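Sqt1 (Chaetomium thermophilum, PDB 4ZOY) is a WD40-repeat chaperone of ribosome biogenesis that probably captures its dedicated ribosomal protein while that protein is still being synthesised. Local coordinates at residues 270-275 with 323-328. Sequence-based numbering, arbitrary orientation. Where two conformers were deposited one is given.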
ATOM      1  N   GLY A 270      -5.745  -1.416 -18.942  1.00 20.07           N
ATOM      2  CA  GLY A 270      -6.117  -0.438 -19.949  1.00 20.60           C
ATOM      3  C   GLY A 270      -6.244   0.983 -19.445  1.00 18.71           C
ATOM      4  O   GLY A 270      -6.779   1.856 -20.132  1.00 22.10           O
ATOM      5  N   GLY A 271      -5.761   1.226 -18.234  1.00 16.77           N
ATOM      6  CA  GLY A 271      -5.860   2.546 -17.642  1.00 16.25           C
ATOM      7  C   GLY A 271      -7.212   2.834 -17.002  1.00 13.22           C
ATOM      8  O   GLY A 271      -7.487   3.976 -16.641  1.00 15.01           O
ATOM      9  N   GLN A 272      -8.045   1.807 -16.859  1.00 15.43           N
ATOM     10  CA  GLN A 272      -9.412   2.052 -16.405  1.00 15.40           C
ATOM     11  C   GLN A 272      -9.504   2.219 -14.900  1.00 16.26           C
ATOM     12  O   GLN A 272      -8.821   1.527 -14.136  1.00 15.96           O
ATOM     13  CB  GLN A 272     -10.340   0.931 -16.839  1.00 16.06           C
ATOM     14  CG  GLN A 272     -10.557   0.882 -18.348  1.00 18.78           C
ATOM     15  CD  GLN A 272     -11.763   0.050 -18.722  1.00 21.95           C
ATOM     16  OE1 GLN A 272     -12.908   0.466 -18.512  1.00 24.21           O
ATOM     17  NE2 GLN A 272     -11.518  -1.132 -19.263  1.00 21.21           N
ATOM     18  N   ILE A 273     -10.349   3.162 -14.504  1.00 14.62           N
ATOM     19  CA  ILE A 273     -10.673   3.408 -13.111  1.00 13.62           C
ATOM     20  C   ILE A 273     -12.188   3.459 -12.984  1.00 16.71           C
ATOM     21  O   ILE A 273     -12.858   4.063 -13.816  1.00 16.17           O
ATOM     22  CB  ILE A 273     -10.078   4.730 -12.603  1.00 13.90           C
ATOM     23  CG1 ILE A 273      -8.556   4.721 -12.730  1.00 15.79           C
ATOM     24  CG2 ILE A 273     -10.491   4.979 -11.150  1.00 15.30           C
ATOM     25  CD1 ILE A 273      -7.931   6.071 -12.613  1.00 17.51           C
ATOM     26  N   LYS A 274     -12.734   2.812 -11.960  1.00 13.60           N
ATOM     27  CA  LYS A 274     -14.163   2.903 -11.663  1.00 13.76           C
ATOM     28  C   LYS A 274     -14.357   3.466 -10.265  1.00 15.00           C
ATOM     29  O   LYS A 274     -13.650   3.066  -9.338  1.00 15.66           O
ATOM     30  CB  LYS A 274     -14.845   1.536 -11.765  1.00 14.52           C
ATOM     31  CG  LYS A 274     -14.711   0.836 -13.108  1.00 16.00           C
ATOM     32  CD  LYS A 274     -15.628   1.474 -14.132  1.00 17.65           C
ATOM     33  CE  LYS A 274     -15.452   0.845 -15.504  1.00 19.33           C
ATOM     34  NZ  LYS A 274     -16.460   1.408 -16.470  1.00 23.95           N
ATOM     35  N   ILE A 275     -15.308   4.387 -10.121  1.00 14.49           N
ATOM     36  CA  ILE A 275     -15.678   4.965  -8.827  1.00 13.47           C
ATOM     37  C   ILE A 275     -17.034   4.394  -8.416  1.00 16.41           C
ATOM     38  O   ILE A 275     -18.005   4.523  -9.161  1.00 16.87           O
ATOM     39  CB  ILE A 275     -15.764   6.505  -8.877  1.00 14.18           C
ATOM     40  CG1 ILE A 275     -14.498   7.094  -9.508  1.00 14.43           C
ATOM     41  CG2 ILE A 275     -15.992   7.072  -7.474  1.00 14.96           C
ATOM     42  CD1 ILE A 275     -13.195   6.728  -8.786  1.00 13.99           C
ATOM     43  N   SER A 323     -16.488   6.722 -14.421  0.55 16.02           N
ATOM     44  CA  SER A 323     -15.567   5.798 -15.064  0.55 16.87           C
ATOM     45  C   SER A 323     -14.493   6.630 -15.736  0.55 17.66           C
ATOM     46  O   SER A 323     -14.794   7.654 -16.337  0.55 18.52           O
ATOM     47  CB  SER A 323     -16.276   4.909 -16.090  0.55 19.84           C
ATOM     48  OG  SER A 323     -17.187   4.024 -15.462  0.55 17.18           O
ATOM     49  N   LEU A 324     -13.314   6.184 -15.616  1.00 14.45           N
ATOM     50  CA  LEU A 324     -12.164   6.871 -16.157  1.00 15.53           C
ATOM     51  C   LEU A 324     -11.151   6.091 -16.945  1.00 13.62           C
ATOM     52  O   LEU A 324     -10.721   5.065 -16.580  1.00 16.36           O
ATOM     53  CB  LEU A 324     -11.384   7.615 -15.054  1.00 16.14           C
ATOM     54  CG  LEU A 324     -12.199   8.335 -13.993  1.00 17.98           C
ATOM     55  CD1 LEU A 324     -11.370   8.660 -12.763  1.00 17.56           C
ATOM     56  CD2 LEU A 324     -12.731   9.610 -14.554  1.00 18.89           C
ATOM     57  N   GLN A 325     -10.698   6.713 -18.016  1.00 15.72           N
ATOM     58  CA  GLN A 325      -9.686   6.117 -18.843  1.00 15.51           C
ATOM     59  C   GLN A 325      -8.921   7.016 -19.767  1.00 18.33           C
ATOM     60  O   GLN A 325      -9.227   7.161 -21.034  1.00 22.52           O
ATOM     61  CB  GLN A 325     -10.287   4.955 -19.657  1.00 17.23           C
ATOM     62  CG  GLN A 325      -9.304   4.048 -20.377  1.00 20.55           C
ATOM     63  CD  GLN A 325      -9.956   2.988 -21.244  1.00 26.89           C
ATOM     64  OE1 GLN A 325     -11.100   3.070 -21.607  1.00 32.81           O
ATOM     65  NE2 GLN A 325      -9.214   1.978 -21.551  1.00 26.92           N
ATOM     66  N   ILE A 326      -8.013   7.643 -19.015  1.00 17.25           N
ATOM     67  CA  ILE A 326      -7.071   8.626 -19.483  1.00 14.19           C
ATOM     68  C   ILE A 326      -5.730   8.016 -19.697  1.00 15.91           C
ATOM     69  O   ILE A 326      -5.070   8.346 -20.510  1.00 19.05           O
ATOM     70  CB  ILE A 326      -6.882   9.731 -18.398  1.00 16.12           C
ATOM     71  CG1 ILE A 326      -8.164  10.490 -18.124  1.00 19.30           C
ATOM     72  CG2 ILE A 326      -5.770  10.707 -18.744  1.00 17.96           C
ATOM     73  CD1 ILE A 326      -8.762  11.194 -19.321  1.00 19.69           C
ATOM     74  N   GLN A 327      -5.320   7.130 -18.870  1.00 15.55           N
ATOM     75  CA  GLN A 327      -4.040   6.467 -19.051  1.00 14.23           C
ATOM     76  C   GLN A 327      -4.186   5.223 -19.919  1.00 16.82           C
ATOM     77  O   GLN A 327      -5.299   4.850 -20.287  1.00 18.54           O
ATOM     78  CB  GLN A 327      -3.451   6.142 -17.678  1.00 15.85           C
ATOM     79  CG  GLN A 327      -3.222   7.406 -16.881  1.00 17.18           C
ATOM     80  CD  GLN A 327      -3.257   7.177 -15.387  1.00 14.31           C
ATOM     81  OE1 GLN A 327      -4.319   6.966 -14.813  1.00 15.53           O
ATOM     82  NE2 GLN A 327      -2.090   7.236 -14.746  1.00 15.39           N
ATOM     83  N   SER A 328      -3.068   4.585 -20.265  1.00 19.66           N
ATOM     84  CA  SER A 328      -3.104   3.585 -21.339  1.00 21.32           C
ATOM     85  C   SER A 328      -2.782   2.163 -20.901  1.00 23.65           C
ATOM     86  O   SER A 328      -2.880   1.232 -21.697  1.00 25.86           O
ATOM     87  CB  SER A 328      -2.140   3.993 -22.463  1.00 19.58           C
ATOM     88  OG  SER A 328      -0.783   3.887 -22.046  1.00 23.71           O
TER
HETATM   89  O   HOH W   1      -6.685   6.596 -16.368  1.00 16.29           O
HETATM   90  O   HOH W   2     -13.196   3.066 -17.291  1.00 22.10           O
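The amides of Q272 and Q325 lie stacked on one another, their planes 19° apart, with CG of Q272 3.6 Å from CD of Q325. The Q325 chain is extended, CG anti to its backbone N (chi1 -169°), and from within this stack its NE2 donates to O of G270 at 2.8 Å; the acceptor lies close to the Q325 amide plane, while the donor is tilted 33° from the carbonyl plane of G270. On the same face, K274 bends at chi2, and in the S323 conformer given here its NZ donates to OG of S323 at 2.9 Å while CD passes alongside that hydroxyl. NZ also bonds to O of R245, so an alanine in place of K274 would probably leave the R245 carbonyl, and in this conformer the S323 hydroxyl, without their shared donor and open a gap beside F246. I273 and L324 point to the other face, their side chains slanting across each other with the CB atoms 4.0 Å apart. Between their backbones run two hydrogen bonds, I273 N to L324 O and L324 N to I273 O, a textbook antiparallel hydrogen-bonded pair. Further along, a water links the two segments: it donates to O of G271 and OE1 of Q327 and accepts from N of Q327. The lack of a side chain at G271 lets its CA come close to O of Q327, which a CB there would clash with. The contact thus illustrates how a four-stranded WD40 blade is completed, the outermost strand 320-324 pairing with 273-277 before the chain crosses to the next blade. I273 and L324 both touch F355 of neighbouring strand 352-356, and Q327 reaches into that blade, its NE2 bonded to O of A345 on strand 342-347 and to OG of S351.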